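Long-range contact in O-methyltransferase, SAM-dependent (Legionella pneumophila subsp. pneumophila, PDB 3R3H), which probably transfers a methyl group from S-adenosylmethionine to an oxygen of an acceptor molecule: residues Lys62-Leu67 with Phe137-Ile142. Sequence-based numbering, arbitrary orientation.
Sequences KKVLEL and FDFIFI
The ring of F137 swings across to the neighbouring strand and lays one face on L65, whose CB stands 3.5 Å from the ring centroid in a CH-pi contact. With CG of L65 anti to the backbone N (chi1 177°), the two methyls spread over the same ring, CD1 toward CZ and CD2 toward CE2. The extended chain of K63 crosses the CE1 corner obliquely, CG 3.6 Å from that atom. Beyond F137 the strands run parallel. F139 O accepts from L65 N (3.0 Å), and L65 O receives F141 N (2.8 Å), so L65 is gripped through both its backbone polar atoms; a weak bond from L67 N to F141 O follows. At the other end D138 N binds K63 O, while D138 OD2 takes two weak bonds from the backbone N atoms of K62 and K63. On one face V64 CG1 meets the edge of the F139 ring at CD2 (3.8 Å), and E66 CB sits at the edge of the F141 ring. On the other, L67 CD1 packs against I142 CG1. The E66 carboxylate is held by T90 and S74. These are central strands of the Rossmann-like methyltransferase sheet, flanked by strands 87-92 and 164-169; helices 46-59 and 73-80 cover the V64, E66, F139 and F141 face, and helix 121-132 packs on L65 and L67 opposite.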
loop_
_atom_site.group_PDB
_atom_site.type_symbol
_atom_site.label_atom_id
_atom_site.label_comp_id
_atom_site.label_asym_id
_atom_site.label_seq_id
_atom_site.Cartn_x
_atom_site.Cartn_y
_atom_site.Cartn_z
ATOM N N LYS A 62 -16.059 -5.436 7.208
ATOM C CA LYS A 62 -16.905 -6.474 7.774
ATOM C C LYS A 62 -17.235 -7.461 6.654
ATOM O O LYS A 62 -17.439 -8.648 6.895
ATOM C CB LYS A 62 -18.202 -5.860 8.324
ATOM C CG LYS A 62 -18.020 -5.113 9.629
ATOM C CD LYS A 62 -17.754 -6.078 10.774
ATOM C CE LYS A 62 -17.201 -5.347 11.985
ATOM N NZ LYS A 62 -15.858 -4.746 11.713
ATOM N N LYS A 63 -17.277 -6.954 5.426
ATOM C CA LYS A 63 -17.601 -7.773 4.270
ATOM C C LYS A 63 -16.596 -7.516 3.137
ATOM O O LYS A 63 -16.352 -6.373 2.738
ATOM C CB LYS A 63 -19.034 -7.464 3.821
ATOM C CG LYS A 63 -19.684 -8.543 2.968
ATOM C CD LYS A 63 -21.170 -8.252 2.774
ATOM C CE LYS A 63 -21.849 -9.322 1.922
ATOM N NZ LYS A 63 -23.340 -9.134 1.843
ATOM N N VAL A 64 -16.011 -8.597 2.632
ATOM C CA VAL A 64 -15.015 -8.535 1.573
ATOM C C VAL A 64 -15.395 -9.396 0.377
ATOM O O VAL A 64 -16.041 -10.422 0.530
ATOM C CB VAL A 64 -13.647 -8.987 2.115
ATOM C CG1 VAL A 64 -12.670 -9.215 0.975
ATOM C CG2 VAL A 64 -13.110 -7.929 3.068
ATOM N N LEU A 65 -14.988 -8.970 -0.814
ATOM C CA LEU A 65 -15.289 -9.707 -2.034
ATOM C C LEU A 65 -14.033 -9.827 -2.888
ATOM O O LEU A 65 -13.244 -8.882 -2.974
ATOM C CB LEU A 65 -16.369 -8.975 -2.837
ATOM C CG LEU A 65 -16.731 -9.602 -4.182
ATOM C CD1 LEU A 65 -17.662 -10.761 -3.917
ATOM C CD2 LEU A 65 -17.402 -8.590 -5.099
ATOM N N GLU A 66 -13.829 -10.991 -3.493
ATOM C CA GLU A 66 -12.687 -11.185 -4.376
ATOM C C GLU A 66 -13.129 -12.027 -5.563
ATOM O O GLU A 66 -14.127 -12.743 -5.481
ATOM C CB GLU A 66 -11.509 -11.834 -3.650
ATOM C CG GLU A 66 -11.824 -13.091 -2.909
ATOM C CD GLU A 66 -10.597 -13.995 -2.773
ATOM O OE1 GLU A 66 -9.470 -13.451 -2.657
ATOM O OE2 GLU A 66 -10.759 -15.241 -2.773
ATOM N N LEU A 67 -12.410 -11.901 -6.677
ATOM C CA LEU A 67 -12.729 -12.632 -7.908
ATOM C C LEU A 67 -11.433 -13.128 -8.506
ATOM O O LEU A 67 -10.394 -12.466 -8.376
ATOM C CB LEU A 67 -13.366 -11.732 -8.957
ATOM C CG LEU A 67 -14.397 -10.641 -8.681
ATOM C CD1 LEU A 67 -13.842 -9.540 -7.782
ATOM C CD2 LEU A 67 -14.770 -10.049 -10.034
ATOM N N PHE A 137 -19.693 -4.230 0.002
ATOM C CA PHE A 137 -18.322 -4.540 0.338
ATOM C C PHE A 137 -17.431 -3.372 0.698
ATOM O O PHE A 137 -17.394 -2.357 0.011
ATOM C CB PHE A 137 -17.715 -5.350 -0.805
ATOM C CG PHE A 137 -18.511 -6.581 -1.143
ATOM C CD1 PHE A 137 -18.462 -7.701 -0.316
ATOM C CD2 PHE A 137 -19.357 -6.598 -2.252
ATOM C CE1 PHE A 137 -19.243 -8.818 -0.579
ATOM C CE2 PHE A 137 -20.143 -7.699 -2.534
ATOM C CZ PHE A 137 -20.090 -8.822 -1.693
ATOM N N ASP A 138 -16.712 -3.544 1.798
ATOM C CA ASP A 138 -15.790 -2.545 2.308
ATOM C C ASP A 138 -14.470 -2.699 1.574
ATOM O O ASP A 138 -13.679 -1.764 1.490
ATOM C CB ASP A 138 -15.584 -2.765 3.808
ATOM C CG ASP A 138 -16.864 -2.582 4.601
ATOM O OD1 ASP A 138 -17.187 -1.407 4.909
ATOM O OD2 ASP A 138 -17.551 -3.596 4.894
ATOM N N PHE A 139 -14.227 -3.896 1.055
ATOM C CA PHE A 139 -13.004 -4.166 0.315
ATOM C C PHE A 139 -13.289 -5.173 -0.803
ATOM O O PHE A 139 -13.851 -6.243 -0.573
ATOM C CB PHE A 139 -11.902 -4.699 1.240
ATOM C CG PHE A 139 -10.631 -5.061 0.519
ATOM C CD1 PHE A 139 -9.856 -4.086 -0.088
ATOM C CD2 PHE A 139 -10.245 -6.389 0.390
ATOM C CE1 PHE A 139 -8.711 -4.428 -0.822
ATOM C CE2 PHE A 139 -9.103 -6.748 -0.340
ATOM C CZ PHE A 139 -8.334 -5.759 -0.950
ATOM N N ILE A 140 -12.917 -4.804 -2.022
ATOM C CA ILE A 140 -13.114 -5.653 -3.182
ATOM C C ILE A 140 -11.755 -5.844 -3.860
ATOM O O ILE A 140 -11.002 -4.889 -4.031
ATOM C CB ILE A 140 -14.117 -5.001 -4.154
ATOM C CG1 ILE A 140 -15.451 -4.787 -3.431
ATOM C CG2 ILE A 140 -14.302 -5.872 -5.391
ATOM C CD1 ILE A 140 -16.506 -4.111 -4.256
ATOM N N PHE A 141 -11.434 -7.086 -4.208
ATOM C CA PHE A 141 -10.173 -7.411 -4.861
ATOM C C PHE A 141 -10.501 -8.065 -6.204
ATOM O O PHE A 141 -11.322 -8.976 -6.262
ATOM C CB PHE A 141 -9.356 -8.361 -3.983
ATOM C CG PHE A 141 -8.143 -8.922 -4.663
ATOM C CD1 PHE A 141 -7.202 -8.080 -5.260
ATOM C CD2 PHE A 141 -7.932 -10.295 -4.703
ATOM C CE1 PHE A 141 -6.064 -8.603 -5.888
ATOM C CE2 PHE A 141 -6.801 -10.830 -5.327
ATOM C CZ PHE A 141 -5.864 -9.980 -5.921
ATOM N N ILE A 142 -9.862 -7.601 -7.281
ATOM C CA ILE A 142 -10.132 -8.133 -8.623
ATOM C C ILE A 142 -8.929 -8.777 -9.313
ATOM O O ILE A 142 -7.918 -8.117 -9.572
ATOM C CB ILE A 142 -10.698 -7.030 -9.536
ATOM C CG1 ILE A 142 -11.875 -6.339 -8.831
ATOM C CG2 ILE A 142 -11.131 -7.629 -10.854
ATOM C CD1 ILE A 142 -12.424 -5.121 -9.553
#